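Local coordinates for protein molinate hydrolase (Gulosibacter molinativorax, PDB 4UB9) that is a zinc-binding amidohydrolase that hydrolyses the thiocarbamate herbicide molinate, probably by cleaving a carbon-nitrogen bond other than a peptide bond, at residues 123-128 and 482-487; 143-148 and 172-177; 239-244 and 277-282; 377-382 and 488-493. All blocks are in the same frame, centred on the assembly; numbering follows the deposited sequence.

Interaction 1. Residues 123-128 and 482-487; sequences YKVIEE and SPLVTA
The irregular chain of 482-487 passes beside helix 122-135, with the CA atoms of Val125 and Leu484 6.7 Å apart, and presents three successive backbone N-H groups to the helix. Glu128 answers them. Its CG stands anti to the backbone N (chi1 177°) and the chain stays extended, so the carboxylate is carried straight out from the helix into the bend of the loop. Glu128 OE1 takes the N-H of Val485 on its syn lone pair at 2.8 Å. Glu128 OE2 is gripped three times: by Thr486 N on its syn lone pair, by Thr486 OG1 nearly along the C-O axis at 2.6 Å, and by Leu484 N, which comes from above the carboxylate plane in an almost straight bond of 2.9 Å. Four donors thus hold this buried group and fix its rotation, and they would be expected to favour its ionised form. A helix-borne carboxylate is in this way bound by three consecutive amides of a loop, which fastens the C-terminal tail to a helix of the amidohydrolase domain. Beside it lies an apolar patch. Leu484 reaches over the helix with CD2, 3.7 Å from Lys124 CB and 3.9 Å from Val125 CG2, crossing the valine at about a right angle. The other valine branch, Val125 CG1, meets Val485 CG1 at 3.7 Å, and Phe118 of helix 111-118 packs against Val125, Leu484 and Val485. Lys124 leads its amine away from the loop to a salt bridge with Asp496 of the second subunit.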
loop_
_atom_site.group_PDB
_atom_site.type_symbol
_atom_site.label_atom_id
_atom_site.label_comp_id
_atom_site.label_asym_id
_atom_site.label_seq_id
_atom_site.Cartn_x
_atom_site.Cartn_y
_atom_site.Cartn_z
ATOM N N TYR A 123 -27.010 -18.339 3.255
ATOM C CA TYR A 123 -27.867 -19.236 2.478
ATOM C C TYR A 123 -28.990 -18.457 1.790
ATOM O O TYR A 123 -29.401 -18.810 0.681
ATOM C CB TYR A 123 -28.444 -20.399 3.292
ATOM C CG TYR A 123 -29.516 -20.072 4.322
ATOM C CD1 TYR A 123 -29.166 -19.581 5.567
ATOM C CD2 TYR A 123 -30.856 -20.234 4.039
ATOM C CE1 TYR A 123 -30.128 -19.238 6.501
ATOM C CE2 TYR A 123 -31.833 -19.946 4.982
ATOM C CZ TYR A 123 -31.460 -19.448 6.219
ATOM O OH TYR A 123 -32.399 -19.175 7.193
ATOM N N LYS A 124 -29.470 -17.398 2.430
ATOM C CA LYS A 124 -30.532 -16.557 1.820
ATOM C C LYS A 124 -30.001 -15.699 0.708
ATOM O O LYS A 124 -30.697 -15.426 -0.256
ATOM C CB LYS A 124 -31.184 -15.676 2.854
ATOM C CG LYS A 124 -32.099 -16.450 3.768
ATOM C CD LYS A 124 -32.778 -15.570 4.800
ATOM C CE LYS A 124 -33.731 -16.419 5.609
ATOM N NZ LYS A 124 -33.962 -15.845 6.954
ATOM N N VAL A 125 -28.754 -15.259 0.852
ATOM C CA VAL A 125 -28.104 -14.519 -0.219
ATOM C C VAL A 125 -28.051 -15.419 -1.462
ATOM O O VAL A 125 -28.282 -14.991 -2.599
ATOM C CB VAL A 125 -26.678 -14.112 0.154
ATOM C CG1 VAL A 125 -25.916 -13.544 -1.045
ATOM C CG2 VAL A 125 -26.717 -13.115 1.279
ATOM N N ILE A 126 -27.700 -16.677 -1.232
ATOM C CA ILE A 126 -27.540 -17.624 -2.314
ATOM C C ILE A 126 -28.905 -17.889 -2.969
ATOM O O ILE A 126 -29.031 -17.931 -4.185
ATOM C CB ILE A 126 -26.895 -18.920 -1.813
ATOM C CG1 ILE A 126 -25.419 -18.665 -1.530
ATOM C CG2 ILE A 126 -27.022 -20.035 -2.856
ATOM C CD1 ILE A 126 -24.716 -19.805 -0.830
ATOM N N GLU A 127 -29.932 -18.063 -2.147
ATOM C CA GLU A 127 -31.316 -18.252 -2.678
ATOM C C GLU A 127 -31.770 -17.052 -3.488
ATOM O O GLU A 127 -32.243 -17.202 -4.613
ATOM C CB GLU A 127 -32.307 -18.561 -1.579
ATOM C CG GLU A 127 -32.060 -19.950 -1.003
ATOM C CD GLU A 127 -32.743 -20.205 0.337
ATOM O OE1 GLU A 127 -33.511 -19.327 0.799
ATOM O OE2 GLU A 127 -32.505 -21.295 0.922
ATOM N N GLU A 128 -31.571 -15.871 -2.946
ATOM C CA GLU A 128 -31.873 -14.615 -3.687
ATOM C C GLU A 128 -31.179 -14.608 -5.070
ATOM O O GLU A 128 -31.788 -14.276 -6.090
ATOM C CB GLU A 128 -31.430 -13.379 -2.901
ATOM C CG GLU A 128 -31.639 -12.044 -3.608
ATOM C CD GLU A 128 -31.068 -10.839 -2.864
ATOM O OE1 GLU A 128 -30.056 -11.011 -2.153
ATOM O OE2 GLU A 128 -31.607 -9.707 -2.977
ATOM N N SER A 482 -37.652 -11.961 -1.379
ATOM C CA SER A 482 -37.296 -11.059 -0.272
ATOM C C SER A 482 -35.968 -10.421 -0.523
ATOM O O SER A 482 -34.929 -10.944 -0.131
ATOM C CB SER A 482 -37.232 -11.788 1.050
ATOM O OG SER A 482 -38.381 -12.587 1.213
ATOM N N PRO A 483 -35.991 -9.264 -1.166
ATOM C CA PRO A 483 -34.723 -8.639 -1.418
ATOM C C PRO A 483 -33.877 -8.563 -0.171
ATOM O O PRO A 483 -34.356 -8.165 0.890
ATOM C CB PRO A 483 -35.108 -7.238 -1.928
ATOM C CG PRO A 483 -36.458 -7.447 -2.579
ATOM C CD PRO A 483 -37.120 -8.489 -1.713
ATOM N N LEU A 484 -32.624 -8.959 -0.331
ATOM C CA LEU A 484 -31.678 -8.991 0.766
ATOM C C LEU A 484 -30.467 -8.177 0.341
ATOM O O LEU A 484 -30.320 -7.023 0.761
ATOM C CB LEU A 484 -31.335 -10.430 1.127
ATOM C CG LEU A 484 -30.423 -10.632 2.326
ATOM C CD1 LEU A 484 -30.949 -9.939 3.580
ATOM C CD2 LEU A 484 -30.263 -12.119 2.582
ATOM N N VAL A 485 -29.618 -8.725 -0.531
ATOM C CA VAL A 485 -28.521 -7.886 -1.043
ATOM C C VAL A 485 -29.046 -6.820 -1.983
ATOM O O VAL A 485 -28.524 -5.709 -2.007
ATOM C CB VAL A 485 -27.245 -8.629 -1.561
ATOM C CG1 VAL A 485 -27.327 -10.115 -1.438
ATOM C CG2 VAL A 485 -26.805 -8.171 -2.921
ATOM N N THR A 486 -30.108 -7.142 -2.716
ATOM C CA THR A 486 -30.700 -6.157 -3.648
ATOM C C THR A 486 -31.596 -5.126 -2.989
ATOM O O THR A 486 -31.991 -4.183 -3.630
ATOM C CB THR A 486 -31.489 -6.805 -4.801
ATOM O OG1 THR A 486 -32.510 -7.654 -4.264
ATOM C CG2 THR A 486 -30.545 -7.557 -5.671
ATOM N N ALA A 487 -31.929 -5.321 -1.722
ATOM C CA ALA A 487 -32.651 -4.268 -0.969
ATOM C C ALA A 487 -31.897 -2.962 -1.030
ATOM O O ALA A 487 -30.749 -2.868 -0.629
ATOM C CB ALA A 487 -32.890 -4.678 0.480
#

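Interaction 2. Residues 143-148 and 172-177; sequences DTWNAL and GTLIGM
The indole of Trp145 and the thioether of Met177 cross at about a right angle in this buried contact. Trp145 CG lies anti to the backbone N (chi1 -178°), which swings the five-membered ring toward 172-177. Met177 runs extended until its chain bends at chi3 (67°), bringing the methyl CE to 3.4 Å from Trp145 CD1. The sulfur takes part in a Met-aromatic contact, with Met177 SD 5.1 Å from the centroid of the five-membered ring of Trp145 in an oblique approach. At the indole edge, near its plane, lies the backbone N of Leu174, 3.7 Å from Trp145 CD1. A type II turn from Leu174 to Met177 folds the chain back so that the methionine can reach the ring.

The backbones join where Asn146 N donates to Gly172 O (3.0 Å), from above the carbonyl plane. Asp143 shapes the first segment: OD1 accepts from Trp145 N on its anti lone pair, closing an Asx turn, while Asp143 OD2 receives Asn146 ND2 at 2.7 Å. One water donates to Asp143 OD1 and accepts from Gly172 N, bridging the segments.

Phe208 stacks on the indole. Leu174 also touches the zinc ligand His282, placing the contact beside the metal site. Segment 143-148 leads from strand 138-143 into helix 148-159, and strand 174-175 pairs with strand 239-242, with Ile175 packed on helix 221-232.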
loop_
_atom_site.group_PDB
_atom_site.type_symbol
_atom_site.label_atom_id
_atom_site.label_comp_id
_atom_site.label_asym_id
_atom_site.label_seq_id
_atom_site.Cartn_x
_atom_site.Cartn_y
_atom_site.Cartn_z
ATOM N N ASP A 143 -22.870 -23.783 -9.910
ATOM C CA ASP A 143 -22.026 -22.927 -9.081
ATOM C C ASP A 143 -20.658 -23.570 -8.832
ATOM O O ASP A 143 -20.525 -24.605 -8.214
ATOM C CB ASP A 143 -22.705 -22.599 -7.763
ATOM C CG ASP A 143 -21.867 -21.661 -6.882
ATOM O OD1 ASP A 143 -20.637 -21.920 -6.692
ATOM O OD2 ASP A 143 -22.439 -20.688 -6.334
ATOM N N THR A 144 -19.659 -22.861 -9.276
ATOM C CA THR A 144 -18.308 -23.377 -9.488
ATOM C C THR A 144 -17.318 -22.949 -8.379
ATOM O O THR A 144 -16.181 -23.406 -8.301
ATOM C CB THR A 144 -17.942 -22.851 -10.882
ATOM O OG1 THR A 144 -18.195 -23.876 -11.859
ATOM C CG2 THR A 144 -16.645 -22.357 -10.980
ATOM N N TRP A 145 -17.786 -22.062 -7.520
ATOM C CA TRP A 145 -17.031 -21.581 -6.377
ATOM C C TRP A 145 -17.939 -20.835 -5.409
ATOM O O TRP A 145 -18.559 -19.825 -5.740
ATOM C CB TRP A 145 -15.876 -20.640 -6.748
ATOM C CG TRP A 145 -15.073 -20.185 -5.508
ATOM C CD1 TRP A 145 -14.125 -20.899 -4.849
ATOM C CD2 TRP A 145 -15.197 -18.962 -4.807
ATOM N NE1 TRP A 145 -13.640 -20.194 -3.790
ATOM C CE2 TRP A 145 -14.268 -18.987 -3.754
ATOM C CE3 TRP A 145 -15.983 -17.836 -4.982
ATOM C CZ2 TRP A 145 -14.110 -17.931 -2.873
ATOM C CZ3 TRP A 145 -15.837 -16.792 -4.114
ATOM C CH2 TRP A 145 -14.910 -16.848 -3.061
ATOM N N ASN A 146 -17.978 -21.349 -4.202
ATOM C CA ASN A 146 -18.848 -20.845 -3.183
ATOM C C ASN A 146 -18.420 -21.460 -1.873
ATOM O O ASN A 146 -17.552 -22.331 -1.854
ATOM C CB ASN A 146 -20.286 -21.225 -3.499
ATOM C CG ASN A 146 -21.291 -20.246 -2.919
ATOM O OD1 ASN A 146 -21.145 -19.762 -1.794
ATOM N ND2 ASN A 146 -22.322 -19.948 -3.691
ATOM N N ALA A 147 -19.048 -21.020 -0.792
ATOM C CA ALA A 147 -18.857 -21.630 0.521
ATOM C C ALA A 147 -19.757 -22.842 0.689
ATOM O O ALA A 147 -20.981 -22.754 0.563
ATOM C CB ALA A 147 -19.133 -20.642 1.612
ATOM N N LEU A 148 -19.133 -23.971 1.019
ATOM C CA LEU A 148 -19.813 -25.236 1.055
ATOM C C LEU A 148 -21.054 -25.251 1.923
ATOM O O LEU A 148 -22.106 -25.699 1.497
ATOM C CB LEU A 148 -18.858 -26.348 1.486
ATOM C CG LEU A 148 -19.430 -27.771 1.397
ATOM C CD1 LEU A 148 -19.864 -28.165 -0.013
ATOM C CD2 LEU A 148 -18.393 -28.749 1.886
ATOM N N GLY A 172 -18.579 -26.577 -4.543
ATOM C CA GLY A 172 -18.044 -26.068 -3.266
ATOM C C GLY A 172 -16.887 -25.138 -3.574
ATOM O O GLY A 172 -17.024 -24.164 -4.320
ATOM N N THR A 173 -15.711 -25.486 -3.085
ATOM C CA THR A 173 -14.524 -24.643 -3.338
ATOM C C THR A 173 -13.726 -25.113 -4.545
ATOM O O THR A 173 -14.034 -26.096 -5.185
ATOM C CB THR A 173 -13.610 -24.560 -2.121
ATOM O OG1 THR A 173 -12.651 -23.520 -2.308
ATOM C CG2 THR A 173 -12.891 -25.878 -1.876
ATOM N N LEU A 174 -12.736 -24.330 -4.877
ATOM C CA LEU A 174 -11.772 -24.651 -5.909
ATOM C C LEU A 174 -10.575 -25.276 -5.207
ATOM O O LEU A 174 -9.907 -24.630 -4.371
ATOM C CB LEU A 174 -11.232 -23.395 -6.548
ATOM C CG LEU A 174 -11.209 -23.257 -8.039
ATOM C CD1 LEU A 174 -12.161 -22.107 -8.352
ATOM C CD2 LEU A 174 -9.841 -22.866 -8.497
ATOM N N ILE A 175 -10.311 -26.515 -5.547
ATOM C CA ILE A 175 -9.311 -27.246 -4.836
ATOM C C ILE A 175 -7.961 -26.589 -5.103
ATOM O O ILE A 175 -7.490 -26.556 -6.235
ATOM C CB ILE A 175 -9.261 -28.715 -5.260
ATOM C CG1 ILE A 175 -10.622 -29.401 -5.106
ATOM C CG2 ILE A 175 -8.190 -29.453 -4.473
ATOM C CD1 ILE A 175 -11.212 -29.327 -3.729
ATOM N N GLY A 176 -7.318 -26.164 -4.009
ATOM C CA GLY A 176 -5.974 -25.602 -4.060
ATOM C C GLY A 176 -5.928 -24.091 -4.157
ATOM O O GLY A 176 -4.870 -23.503 -4.345
ATOM N N MET A 177 -7.095 -23.463 -4.067
ATOM C CA MET A 177 -7.151 -22.001 -4.109
ATOM C C MET A 177 -7.392 -21.485 -2.722
ATOM O O MET A 177 -8.141 -22.056 -1.921
ATOM C CB MET A 177 -8.283 -21.508 -5.037
ATOM C CG MET A 177 -8.253 -19.979 -5.289
ATOM S SD MET A 177 -9.649 -19.321 -6.237
ATOM C CE MET A 177 -11.017 -19.578 -5.122
HETATM O O HOH W 1 -19.818 -24.105 -5.390
#

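Interaction 3. Residues 239-244 and 277-282; sequences CKIAVT and VPLLTH
Two neighbouring parallel strands of the amidohydrolase TIM-barrel fold meet here, and the second carries His282, a ligand of the zinc ion. The chain links them through helix 262-275, a beta-alpha-beta crossover. Cys239 pairs with Leu279, Lys240 with Leu280 and Ile241 with Thr281, and the strand axes are 29° from parallel. The bonds alternate: Cys239 N donates to Pro278 O at 3.0 Å, Leu280 N to Cys239 O at 2.7 Å, Ile241 N to Leu280 O, and His282 N to Ile241 O at 3.0 Å. Beyond them, Val243 N and Thr244 N make only weak bonds to His282 O.

On one face Lys240 CB lies 3.8 Å from Leu280 CB; on the other, Ile241 CG1 meets Leu279 CD1 at 3.8 Å. The His282 ring shares the first face, its CG anti to the backbone N (chi1 156°). Thr244 O lies in the ring plane at its edge, 3.4 Å from His282 CD2. ND1 binds zinc with His302, while NE2 is bonded to Asp245 O, a second-shell contact that fixes the ring's rotation.

Strand 174-175 flanks 239-242, strand 299-301 flanks 279-282, and helix 262-275 packs on the Cys239 and Ile241 face.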
loop_
_atom_site.group_PDB
_atom_site.type_symbol
_atom_site.label_atom_id
_atom_site.label_comp_id
_atom_site.label_asym_id
_atom_site.label_seq_id
_atom_site.Cartn_x
_atom_site.Cartn_y
_atom_site.Cartn_z
ATOM N N CYS A 239 -16.417 -31.424 -9.072
ATOM C CA CYS A 239 -15.212 -30.952 -8.391
ATOM C C CYS A 239 -14.381 -30.159 -9.318
ATOM O O CYS A 239 -14.081 -30.604 -10.438
ATOM C CB CYS A 239 -14.404 -32.137 -7.873
ATOM S SG CYS A 239 -12.912 -31.641 -7.003
ATOM N N LYS A 240 -13.945 -29.001 -8.850
ATOM C CA LYS A 240 -13.162 -28.108 -9.721
ATOM C C LYS A 240 -11.778 -27.954 -9.120
ATOM O O LYS A 240 -11.642 -27.632 -7.941
ATOM C CB LYS A 240 -13.818 -26.729 -9.888
ATOM C CG LYS A 240 -13.044 -25.818 -10.832
ATOM C CD LYS A 240 -13.851 -24.667 -11.407
ATOM C CE LYS A 240 -13.637 -23.340 -10.726
ATOM N NZ LYS A 240 -13.717 -22.168 -11.659
ATOM N N ILE A 241 -10.772 -28.177 -9.946
ATOM C CA ILE A 241 -9.410 -28.191 -9.488
ATOM C C ILE A 241 -8.699 -26.965 -10.036
ATOM O O ILE A 241 -8.722 -26.708 -11.223
ATOM C CB ILE A 241 -8.587 -29.393 -10.032
ATOM C CG1 ILE A 241 -9.205 -30.751 -9.756
ATOM C CG2 ILE A 241 -7.162 -29.358 -9.472
ATOM C CD1 ILE A 241 -9.508 -30.963 -8.320
ATOM N N ALA A 242 -7.958 -26.297 -9.174
ATOM C CA ALA A 242 -7.072 -25.215 -9.608
ATOM C C ALA A 242 -5.807 -25.748 -10.233
ATOM O O ALA A 242 -4.812 -25.884 -9.561
ATOM C CB ALA A 242 -6.692 -24.326 -8.443
ATOM N N VAL A 243 -5.869 -26.067 -11.513
ATOM C CA VAL A 243 -4.726 -26.622 -12.206
ATOM C C VAL A 243 -3.623 -25.575 -12.251
ATOM O O VAL A 243 -2.461 -25.865 -11.957
ATOM C CB VAL A 243 -5.089 -27.001 -13.636
ATOM C CG1 VAL A 243 -3.837 -27.345 -14.438
ATOM C CG2 VAL A 243 -6.061 -28.136 -13.619
ATOM N N THR A 244 -4.012 -24.346 -12.611
ATOM C CA THR A 244 -3.116 -23.198 -12.492
ATOM C C THR A 244 -3.532 -22.310 -11.340
ATOM O O THR A 244 -4.519 -22.552 -10.662
ATOM C CB THR A 244 -3.049 -22.350 -13.772
ATOM O OG1 THR A 244 -4.324 -21.810 -14.037
ATOM C CG2 THR A 244 -2.581 -23.184 -14.945
ATOM N N VAL A 277 -18.075 -38.112 -9.934
ATOM C CA VAL A 277 -18.672 -36.805 -10.216
ATOM C C VAL A 277 -17.844 -36.134 -11.278
ATOM O O VAL A 277 -16.687 -36.466 -11.456
ATOM C CB VAL A 277 -18.746 -35.881 -8.977
ATOM C CG1 VAL A 277 -19.539 -36.546 -7.860
ATOM C CG2 VAL A 277 -17.360 -35.476 -8.480
ATOM N N PRO A 278 -18.426 -35.187 -11.998
ATOM C CA PRO A 278 -17.659 -34.594 -13.086
ATOM C C PRO A 278 -16.490 -33.781 -12.579
ATOM O O PRO A 278 -16.501 -33.260 -11.454
ATOM C CB PRO A 278 -18.647 -33.654 -13.740
ATOM C CG PRO A 278 -19.959 -34.245 -13.432
ATOM C CD PRO A 278 -19.840 -34.794 -12.048
ATOM N N LEU A 279 -15.493 -33.717 -13.426
ATOM C CA LEU A 279 -14.236 -33.054 -13.121
ATOM C C LEU A 279 -14.122 -31.768 -13.908
ATOM O O LEU A 279 -14.170 -31.795 -15.154
ATOM C CB LEU A 279 -13.057 -33.940 -13.518
ATOM C CG LEU A 279 -11.697 -33.238 -13.556
ATOM C CD1 LEU A 279 -11.230 -32.932 -12.140
ATOM C CD2 LEU A 279 -10.671 -34.105 -14.267
ATOM N N LEU A 280 -13.949 -30.665 -13.178
ATOM C CA LEU A 280 -13.732 -29.349 -13.768
ATOM C C LEU A 280 -12.346 -28.853 -13.509
ATOM O O LEU A 280 -11.740 -29.206 -12.525
ATOM C CB LEU A 280 -14.702 -28.311 -13.208
ATOM C CG LEU A 280 -16.063 -28.163 -13.914
ATOM C CD1 LEU A 280 -16.842 -29.462 -13.860
ATOM C CD2 LEU A 280 -16.850 -27.118 -13.196
ATOM N N THR A 281 -11.852 -28.005 -14.390
ATOM C CA THR A 281 -10.544 -27.412 -14.255
ATOM C C THR A 281 -10.589 -25.899 -14.347
ATOM O O THR A 281 -11.414 -25.337 -15.008
ATOM C CB THR A 281 -9.568 -27.930 -15.321
ATOM O OG1 THR A 281 -10.102 -27.694 -16.610
ATOM C CG2 THR A 281 -9.333 -29.400 -15.163
ATOM N N HIS A 282 -9.686 -25.255 -13.642
ATOM C CA HIS A 282 -9.447 -23.850 -13.785
ATOM C C HIS A 282 -8.060 -23.733 -14.387
ATOM O O HIS A 282 -7.115 -24.239 -13.837
ATOM C CB HIS A 282 -9.554 -23.193 -12.418
ATOM C CG HIS A 282 -8.815 -21.904 -12.290
ATOM N ND1 HIS A 282 -9.422 -20.684 -12.433
ATOM C CD2 HIS A 282 -7.526 -21.644 -11.996
ATOM C CE1 HIS A 282 -8.535 -19.729 -12.254
ATOM N NE2 HIS A 282 -7.376 -20.286 -11.986
#

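Interaction 4. Residues 377-382 and 488-493; sequences TDPDIL and YPRTAN
Charge dominates the contact. The extended arm of Arg490 ends between two aspartates and grips Asp378 end-on, NH2 to OD2 at 2.8 Å and NH1 to OD1 at 2.8 Å. OD1 offers its syn lone pair, but OD2 is met from above the carboxylate plane, since the carboxylate and guanidinium planes stand 50° apart. Arg490 NH1 also makes a weaker, bent bond of 2.8 Å to Asp380 OD2. That carboxylate comes tip to tip with the arginine and is turned 85° from the guanidinium plane.

Two further hydrogen bonds come from uncharged donors. Asp378 OD1 also accepts from Asp380 N at 2.9 Å, so one oxygen serves both the arginine and the helix start. Tyr488 OH donates to Asp380 OD1 at 2.6 Å, on the anti lone pair. The same oxygen forms a salt bridge with Arg203 of the second subunit.

Apolar contact centres on Pro379, wedged against both flat groups. Its CB sits over the centre of the Tyr488 ring, 3.6 Å from the centroid, a CH-pi contact; its CG lies over one guanidinium face, offset toward the rim, and its CD is 3.6 Å from Arg490 NH2.

The whole is a salt-bridge network built on a helix N-cap: Asp378 caps helix 379-383, and the C-terminal tail docks on that end, beside the neighbouring subunit.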
loop_
_atom_site.group_PDB
_atom_site.type_symbol
_atom_site.label_atom_id
_atom_site.label_comp_id
_atom_site.label_asym_id
_atom_site.label_seq_id
_atom_site.Cartn_x
_atom_site.Cartn_y
_atom_site.Cartn_z
ATOM N N THR A 377 -24.254 -8.844 -7.684
ATOM C CA THR A 377 -23.334 -7.848 -7.169
ATOM C C THR A 377 -23.995 -6.845 -6.242
ATOM O O THR A 377 -25.095 -6.373 -6.480
ATOM C CB THR A 377 -22.667 -7.080 -8.330
ATOM O OG1 THR A 377 -22.164 -8.043 -9.256
ATOM C CG2 THR A 377 -21.496 -6.211 -7.837
ATOM N N ASP A 378 -23.300 -6.532 -5.158
ATOM C CA ASP A 378 -23.852 -5.625 -4.156
ATOM C C ASP A 378 -24.188 -4.277 -4.795
ATOM O O ASP A 378 -23.351 -3.702 -5.500
ATOM C CB ASP A 378 -22.859 -5.421 -3.010
ATOM C CG ASP A 378 -23.482 -4.733 -1.812
ATOM O OD1 ASP A 378 -23.525 -3.484 -1.807
ATOM O OD2 ASP A 378 -23.893 -5.430 -0.869
ATOM N N PRO A 379 -25.368 -3.734 -4.496
ATOM C CA PRO A 379 -25.776 -2.442 -5.103
ATOM C C PRO A 379 -24.896 -1.279 -4.773
ATOM O O PRO A 379 -24.705 -0.416 -5.608
ATOM C CB PRO A 379 -27.154 -2.205 -4.546
ATOM C CG PRO A 379 -27.305 -3.144 -3.391
ATOM C CD PRO A 379 -26.427 -4.321 -3.674
ATOM N N ASP A 380 -24.256 -1.286 -3.619
ATOM C CA ASP A 380 -23.261 -0.222 -3.346
ATOM C C ASP A 380 -22.101 -0.261 -4.326
ATOM O O ASP A 380 -21.543 0.781 -4.696
ATOM C CB ASP A 380 -22.700 -0.263 -1.920
ATOM C CG ASP A 380 -23.609 0.352 -0.909
ATOM O OD1 ASP A 380 -24.413 1.248 -1.246
ATOM O OD2 ASP A 380 -23.494 -0.040 0.263
ATOM N N ILE A 381 -21.715 -1.461 -4.731
ATOM C CA ILE A 381 -20.611 -1.631 -5.705
ATOM C C ILE A 381 -21.060 -1.311 -7.128
ATOM O O ILE A 381 -20.327 -0.707 -7.904
ATOM C CB ILE A 381 -20.044 -3.065 -5.658
ATOM C CG1 ILE A 381 -19.340 -3.314 -4.320
ATOM C CG2 ILE A 381 -19.082 -3.352 -6.815
ATOM C CD1 ILE A 381 -17.955 -2.712 -4.263
ATOM N N LEU A 382 -22.253 -1.748 -7.476
ATOM C CA LEU A 382 -22.846 -1.359 -8.784
ATOM C C LEU A 382 -22.966 0.155 -8.908
ATOM O O LEU A 382 -22.672 0.756 -9.941
ATOM C CB LEU A 382 -24.226 -1.959 -8.962
ATOM C CG LEU A 382 -24.252 -3.476 -9.132
ATOM C CD1 LEU A 382 -25.702 -3.959 -9.236
ATOM C CD2 LEU A 382 -23.457 -3.921 -10.349
ATOM N N TYR A 488 -32.568 -1.943 -1.532
ATOM C CA TYR A 488 -31.931 -0.670 -1.787
ATOM C C TYR A 488 -32.972 0.423 -1.958
ATOM O O TYR A 488 -33.994 0.202 -2.574
ATOM C CB TYR A 488 -31.099 -0.761 -3.059
ATOM C CG TYR A 488 -29.810 0.027 -3.041
ATOM C CD1 TYR A 488 -28.817 -0.253 -2.086
ATOM C CD2 TYR A 488 -29.559 1.023 -3.972
ATOM C CE1 TYR A 488 -27.631 0.453 -2.054
ATOM C CE2 TYR A 488 -28.375 1.735 -3.946
ATOM C CZ TYR A 488 -27.410 1.440 -2.984
ATOM O OH TYR A 488 -26.201 2.098 -2.960
ATOM N N PRO A 489 -32.695 1.644 -1.467
ATOM C CA PRO A 489 -31.497 2.098 -0.756
ATOM C C PRO A 489 -31.452 1.575 0.653
ATOM O O PRO A 489 -32.377 0.962 1.109
ATOM C CB PRO A 489 -31.662 3.622 -0.703
ATOM C CG PRO A 489 -32.803 3.939 -1.601
ATOM C CD PRO A 489 -33.662 2.734 -1.643
ATOM N N ARG A 490 -30.354 1.842 1.324
ATOM C CA ARG A 490 -30.112 1.293 2.653
ATOM C C ARG A 490 -30.278 2.355 3.706
ATOM O O ARG A 490 -29.522 3.301 3.752
ATOM C CB ARG A 490 -28.706 0.670 2.708
ATOM C CG ARG A 490 -28.671 -0.738 2.092
ATOM C CD ARG A 490 -27.263 -1.182 1.698
ATOM N NE ARG A 490 -27.257 -2.517 1.082
ATOM C CZ ARG A 490 -26.221 -3.057 0.447
ATOM N NH1 ARG A 490 -25.061 -2.401 0.325
ATOM N NH2 ARG A 490 -26.341 -4.261 -0.082
ATOM N N THR A 491 -31.299 2.202 4.540
ATOM C CA THR A 491 -31.594 3.231 5.539
ATOM C C THR A 491 -30.724 2.968 6.791
ATOM O O THR A 491 -30.539 1.817 7.233
ATOM C CB THR A 491 -33.107 3.377 5.879
ATOM O OG1 THR A 491 -33.413 2.620 7.050
ATOM C CG2 THR A 491 -34.048 2.950 4.709
ATOM N N ALA A 492 -30.182 4.055 7.324
ATOM C CA ALA A 492 -29.219 4.031 8.443
ATOM C C ALA A 492 -29.803 3.526 9.777
ATOM O O ALA A 492 -29.131 2.801 10.548
ATOM C CB ALA A 492 -28.624 5.424 8.651
ATOM N N ASN A 493 -31.054 3.904 10.032
ATOM C CA ASN A 493 -31.703 3.599 11.301
ATOM C C ASN A 493 -33.133 3.206 11.099
ATOM O O ASN A 493 -34.010 4.057 11.015
ATOM C CB ASN A 493 -31.608 4.802 12.254
ATOM C CG ASN A 493 -30.173 5.122 12.648
ATOM O OD1 ASN A 493 -29.585 4.437 13.495
ATOM N ND2 ASN A 493 -29.601 6.158 12.036
#

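Overall arrangement
Interactions 2 and 3 come in series along the chain, their centres 10 Å apart. They share a parallel sheet in which strand 174-175 borders strand 239-242, and so form part of the barrel wall around the zinc. Interactions 1 and 4 lie 12 Å apart, farther out. Their segments alternate in sequence, so successive parts of the C-terminal tail fasten to helix 122-135 and to the start of helix 379-383; Val485 touches Pro379, and both contacts reach the second subunit. Interactions 3 and 4 are 34 Å apart between centres. The metal-site contacts lie deep in the fold and the tail contacts at the subunit boundary, with Ile126 packing on Asn146 to join interactions 1 and 2.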